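Local coordinates for protein putative mandelate racemase (Zymomonas mobilis, PDB 2OX4) that probably acts as a magnesium-dependent lyase, likely a dehydratase, of the mandelate racemase branch of the enolase superfamily, at residues I100-P113 / K368-T380. Numbering follows the deposited sequence.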
loop_
_atom_site.group_PDB
_atom_site.type_symbol
_atom_site.label_atom_id
_atom_site.label_comp_id
_atom_site.label_asym_id
_atom_site.label_seq_id
_atom_site.Cartn_x
_atom_site.Cartn_y
_atom_site.Cartn_z
ATOM N N ILE C 100 21.631 -14.748 29.599
ATOM C CA ILE C 100 21.708 -16.198 29.796
ATOM C C ILE C 100 22.259 -16.511 31.212
ATOM O O ILE C 100 21.680 -17.328 31.949
ATOM C CB ILE C 100 22.555 -16.881 28.682
ATOM C CG1 ILE C 100 21.855 -16.755 27.314
ATOM C CG2 ILE C 100 22.793 -18.386 29.010
ATOM C CD1 ILE C 100 22.780 -17.032 26.093
ATOM N N ALA C 101 23.339 -15.835 31.596
ATOM C CA ALA C 101 23.946 -16.039 32.926
ATOM C C ALA C 101 22.991 -15.648 34.073
ATOM O O ALA C 101 22.950 -16.316 35.118
ATOM C CB ALA C 101 25.242 -15.275 33.031
ATOM N N PHE C 102 22.215 -14.581 33.880
ATOM C CA PHE C 102 21.216 -14.201 34.882
ATOM C C PHE C 102 20.154 -15.281 35.092
ATOM O O PHE C 102 19.808 -15.600 36.242
ATOM C CB PHE C 102 20.529 -12.879 34.520
ATOM C CG PHE C 102 21.471 -11.723 34.335
ATOM C CD1 PHE C 102 21.146 -10.703 33.447
ATOM C CD2 PHE C 102 22.670 -11.644 35.046
ATOM C CE1 PHE C 102 21.999 -9.627 33.254
ATOM C CE2 PHE C 102 23.547 -10.567 34.851
ATOM C CZ PHE C 102 23.209 -9.554 33.961
ATOM N N TRP C 103 19.637 -15.840 33.998
ATOM C CA TRP C 103 18.648 -16.907 34.112
ATOM C C TRP C 103 19.258 -18.165 34.754
ATOM O O TRP C 103 18.598 -18.817 35.559
ATOM C CB TRP C 103 17.988 -17.225 32.771
ATOM C CG TRP C 103 16.961 -16.180 32.342
ATOM C CD1 TRP C 103 17.172 -15.105 31.524
ATOM C CD2 TRP C 103 15.580 -16.131 32.719
ATOM N NE1 TRP C 103 15.998 -14.392 31.363
ATOM C CE2 TRP C 103 15.007 -15.006 32.081
ATOM C CE3 TRP C 103 14.766 -16.940 33.524
ATOM C CZ2 TRP C 103 13.657 -14.664 32.232
ATOM C CZ3 TRP C 103 13.425 -16.599 33.676
ATOM C CH2 TRP C 103 12.885 -15.468 33.039
ATOM N N ASP C 104 20.511 -18.470 34.414
ATOM C CA ASP C 104 21.269 -19.533 35.095
ATOM C C ASP C 104 21.272 -19.293 36.608
ATOM O O ASP C 104 20.921 -20.193 37.385
ATOM C CB ASP C 104 22.693 -19.611 34.530
ATOM C CG ASP C 104 23.406 -20.916 34.874
ATOM O OD1 ASP C 104 22.736 -21.926 35.175
ATOM O OD2 ASP C 104 24.657 -20.930 34.808
ATOM N N ILE C 105 21.617 -18.070 37.033
ATOM C CA ILE C 105 21.594 -17.717 38.466
ATOM C C ILE C 105 20.216 -17.926 39.102
ATOM O O ILE C 105 20.110 -18.524 40.181
ATOM C CB ILE C 105 22.120 -16.274 38.724
ATOM C CG1 ILE C 105 23.638 -16.225 38.505
ATOM C CG2 ILE C 105 21.719 -15.776 40.127
ATOM C CD1 ILE C 105 24.189 -14.833 38.200
ATOM N N LYS C 106 19.164 -17.444 38.435
ATOM C CA LYS C 106 17.790 -17.595 38.946
ATOM C C LYS C 106 17.454 -19.064 39.194
ATOM O O LYS C 106 16.910 -19.414 40.245
ATOM C CB LYS C 106 16.766 -17.027 37.955
ATOM C CG LYS C 106 16.799 -15.520 37.827
ATOM C CD LYS C 106 15.509 -15.030 37.151
ATOM C CE LYS C 106 15.820 -14.003 36.109
ATOM N NZ LYS C 106 14.603 -13.571 35.354
ATOM N N GLY C 107 17.777 -19.910 38.221
ATOM C CA GLY C 107 17.523 -21.336 38.344
ATOM C C GLY C 107 18.258 -21.957 39.517
ATOM O O GLY C 107 17.681 -22.715 40.297
ATOM N N LYS C 108 19.532 -21.606 39.658
ATOM C CA LYS C 108 20.332 -22.098 40.772
ATOM C C LYS C 108 19.806 -21.607 42.119
ATOM O O LYS C 108 19.721 -22.384 43.081
ATOM C CB LYS C 108 21.784 -21.714 40.582
ATOM C CG LYS C 108 22.483 -22.499 39.502
ATOM C CD LYS C 108 23.951 -22.159 39.534
ATOM C CE LYS C 108 24.665 -22.724 38.330
ATOM N NZ LYS C 108 26.108 -22.368 38.433
ATOM N N ALA C 109 19.417 -20.332 42.179
ATOM C CA ALA C 109 18.823 -19.749 43.392
ATOM C C ALA C 109 17.539 -20.452 43.818
ATOM O O ALA C 109 17.283 -20.615 45.009
ATOM C CB ALA C 109 18.578 -18.239 43.218
ATOM N N LEU C 110 16.747 -20.881 42.844
ATOM C CA LEU C 110 15.429 -21.456 43.108
ATOM C C LEU C 110 15.426 -22.991 43.065
ATOM O O LEU C 110 14.371 -23.620 43.252
ATOM C CB LEU C 110 14.394 -20.886 42.124
ATOM C CG LEU C 110 14.235 -19.368 42.173
ATOM C CD1 LEU C 110 13.347 -18.887 41.046
ATOM C CD2 LEU C 110 13.715 -18.904 43.545
ATOM N N ASN C 111 16.603 -23.570 42.820
ATOM C CA ASN C 111 16.782 -25.014 42.655
ATOM C C ASN C 111 15.859 -25.574 41.563
ATOM O O ASN C 111 15.124 -26.556 41.765
ATOM C CB ASN C 111 16.564 -25.738 43.997
ATOM C CG ASN C 111 17.160 -27.121 44.012
ATOM O OD1 ASN C 111 18.237 -27.350 43.467
ATOM N ND2 ASN C 111 16.455 -28.059 44.626
ATOM N N LEU C 112 15.868 -24.908 40.411
ATOM C CA LEU C 112 14.985 -25.267 39.305
ATOM C C LEU C 112 15.750 -25.155 38.002
ATOM O O LEU C 112 16.564 -24.242 37.847
ATOM C CB LEU C 112 13.780 -24.322 39.232
ATOM C CG LEU C 112 12.568 -24.554 40.139
ATOM C CD1 LEU C 112 11.510 -23.490 39.848
ATOM C CD2 LEU C 112 12.012 -25.956 39.959
ATOM N N PRO C 113 15.470 -26.054 37.048
ATOM C CA PRO C 113 15.991 -25.875 35.688
ATOM C C PRO C 113 15.335 -24.656 35.046
ATOM O O PRO C 113 14.181 -24.351 35.345
ATOM C CB PRO C 113 15.553 -27.163 34.959
ATOM C CG PRO C 113 14.408 -27.711 35.757
ATOM C CD PRO C 113 14.629 -27.259 37.187
ATOM N N LYS C 368 16.648 -34.351 25.191
ATOM C CA LYS C 368 15.909 -33.964 26.395
ATOM C C LYS C 368 16.541 -32.725 27.026
ATOM O O LYS C 368 17.758 -32.552 26.982
ATOM C CB LYS C 368 15.884 -35.121 27.401
ATOM C CG LYS C 368 14.826 -36.176 27.090
ATOM C CD LYS C 368 14.970 -37.384 27.997
ATOM C CE LYS C 368 14.091 -38.534 27.527
ATOM N NZ LYS C 368 12.642 -38.231 27.680
ATOM N N VAL C 369 15.718 -31.864 27.615
ATOM C CA VAL C 369 16.242 -30.683 28.313
ATOM C C VAL C 369 16.976 -31.120 29.591
ATOM O O VAL C 369 16.542 -32.075 30.251
ATOM C CB VAL C 369 15.108 -29.670 28.633
ATOM C CG1 VAL C 369 14.168 -30.204 29.722
ATOM C CG2 VAL C 369 15.678 -28.298 28.999
ATOM N N PRO C 370 18.108 -30.458 29.928
ATOM C CA PRO C 370 18.689 -30.724 31.256
ATOM C C PRO C 370 17.697 -30.464 32.397
ATOM O O PRO C 370 16.822 -29.595 32.295
ATOM C CB PRO C 370 19.867 -29.741 31.334
ATOM C CG PRO C 370 20.237 -29.490 29.890
ATOM C CD PRO C 370 18.920 -29.498 29.154
ATOM N N GLU C 371 17.825 -31.237 33.472
ATOM C CA GLU C 371 16.918 -31.124 34.608
ATOM C C GLU C 371 17.628 -30.636 35.880
ATOM O O GLU C 371 17.022 -30.581 36.952
ATOM C CB GLU C 371 16.219 -32.466 34.870
ATOM C CG GLU C 371 15.352 -32.980 33.730
ATOM C CD GLU C 371 14.034 -32.224 33.571
ATOM O OE1 GLU C 371 13.678 -31.403 34.441
ATOM O OE2 GLU C 371 13.340 -32.462 32.562
ATOM N N LEU C 372 18.902 -30.268 35.748
ATOM C CA LEU C 372 19.698 -29.727 36.850
ATOM C C LEU C 372 19.243 -28.289 37.128
ATOM O O LEU C 372 18.557 -27.694 36.289
ATOM C CB LEU C 372 21.187 -29.745 36.472
ATOM C CG LEU C 372 21.849 -31.111 36.258
ATOM C CD1 LEU C 372 23.281 -30.940 35.741
ATOM C CD2 LEU C 372 21.836 -31.910 37.554
ATOM N N PRO C 373 19.585 -27.730 38.307
ATOM C CA PRO C 373 19.305 -26.292 38.506
ATOM C C PRO C 373 20.009 -25.398 37.475
ATOM O O PRO C 373 21.109 -25.719 37.038
ATOM C CB PRO C 373 19.846 -26.015 39.911
ATOM C CG PRO C 373 19.824 -27.364 40.602
ATOM C CD PRO C 373 20.173 -28.351 39.519
ATOM N N GLY C 374 19.368 -24.293 37.091
ATOM C CA GLY C 374 19.975 -23.350 36.136
ATOM C C GLY C 374 19.905 -23.896 34.716
ATOM O O GLY C 374 18.982 -24.650 34.375
ATOM N N ILE C 375 20.883 -23.547 33.876
ATOM C CA ILE C 375 20.892 -24.081 32.501
ATOM C C ILE C 375 21.412 -25.525 32.466
ATOM O O ILE C 375 21.237 -26.226 31.474
ATOM C CB ILE C 375 21.695 -23.184 31.500
ATOM C CG1 ILE C 375 23.187 -23.171 31.861
ATOM C CG2 ILE C 375 21.092 -21.761 31.422
ATOM C CD1 ILE C 375 24.069 -22.414 30.846
ATOM N N GLY C 376 22.035 -25.965 33.564
ATOM C CA GLY C 376 22.534 -27.341 33.662
ATOM C C GLY C 376 23.893 -27.547 33.020
ATOM O O GLY C 376 24.202 -28.631 32.532
ATOM N N GLN C 377 24.714 -26.500 33.033
ATOM C CA GLN C 377 26.011 -26.541 32.382
ATOM C C GLN C 377 26.991 -25.717 33.189
ATOM O O GLN C 377 26.584 -24.789 33.897
ATOM C CB GLN C 377 25.910 -26.028 30.946
ATOM C CG GLN C 377 27.163 -26.240 30.068
ATOM C CD GLN C 377 27.592 -27.695 30.016
ATOM O OE1 GLN C 377 28.243 -28.192 30.934
ATOM N NE2 GLN C 377 27.220 -28.386 28.943
ATOM N N ASP C 378 28.278 -26.054 33.087
ATOM C CA ASP C 378 29.335 -25.231 33.660
ATOM C C ASP C 378 30.567 -25.315 32.755
ATOM O O ASP C 378 30.707 -26.242 31.955
ATOM C CB ASP C 378 29.668 -25.736 35.069
ATOM C CG ASP C 378 30.242 -24.649 35.985
ATOM O OD1 ASP C 378 30.665 -23.561 35.517
ATOM O OD2 ASP C 378 30.275 -24.907 37.202
ATOM N N ILE C 379 31.450 -24.339 32.872
ATOM C CA ILE C 379 32.740 -24.414 32.202
ATOM C C ILE C 379 33.707 -25.231 33.063
ATOM O O ILE C 379 33.495 -25.399 34.266
ATOM C CB ILE C 379 33.318 -23.022 31.928
ATOM C CG1 ILE C 379 33.313 -22.171 33.215
ATOM C CG2 ILE C 379 32.518 -22.354 30.798
ATOM C CD1 ILE C 379 34.187 -20.933 33.160
ATOM N N THR C 380 34.750 -25.742 32.423
ATOM C CA THR C 380 35.818 -26.463 33.105
ATOM C C THR C 380 36.879 -25.496 33.643
ATOM O O THR C 380 36.998 -24.355 33.166
ATOM C CB THR C 380 36.469 -27.472 32.145
ATOM O OG1 THR C 380 36.971 -26.785 30.988
ATOM C CG2 THR C 380 35.438 -28.513 31.696
HETATM O O HOH W 1 26.657 -22.565 35.533
HETATM O O HOH W 2 23.742 -24.467 35.390
HETATM O O HOH W 3 27.802 -25.351 38.327
#
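D104, on the last helix of the N-terminal capping domain, meets a type II' beta turn, P373 to G376, in the chain that leaves the enolase-superfamily barrel and runs back toward that domain's sheet. D104 OD1 takes the N-H of I375 from above the carboxylate plane, in a nearly straight bond of 2.8 Å from I375 N (164° at the hydrogen). With CG anti to the backbone N (chi1 -163°), the D104 side chain reaches across I375 at about a right angle, and I375 CG1 comes within 3.6 Å of OD1. Replacing D104 with an alanine would probably leave I375 N without its acceptor and L37 N without its carboxylate mate, weakening the tie between helix and turn.

One helical turn on, G107 and G374 bring their CA atoms to 3.9 Å, an approach that a CB on G107 would obstruct. Beyond the helix, which closes in a Schellman motif at N111, P113 and G374 form a single beta bridge, with G374 N donating to L112 O (2.9 Å). P113 sets its CA and CB against L372 O, with CB 3.3 Å away, while N111 OD1 lies 3.3 Å from P373 CG.

Further out, D104 OD2 also accepts from L37 N of the N-terminal sheet, K108 NZ bonds Y35 O and D378 OD2 bonds Y35 OH, tying helix and loop to strand 35-40. Two waters fill in between: one sits beside D104 OD1 and accepts from Q377 N (3.3 Å), and the other, accepting from K108 NZ, bridges to Q377 O and lies 2.7 Å from D104 OD2.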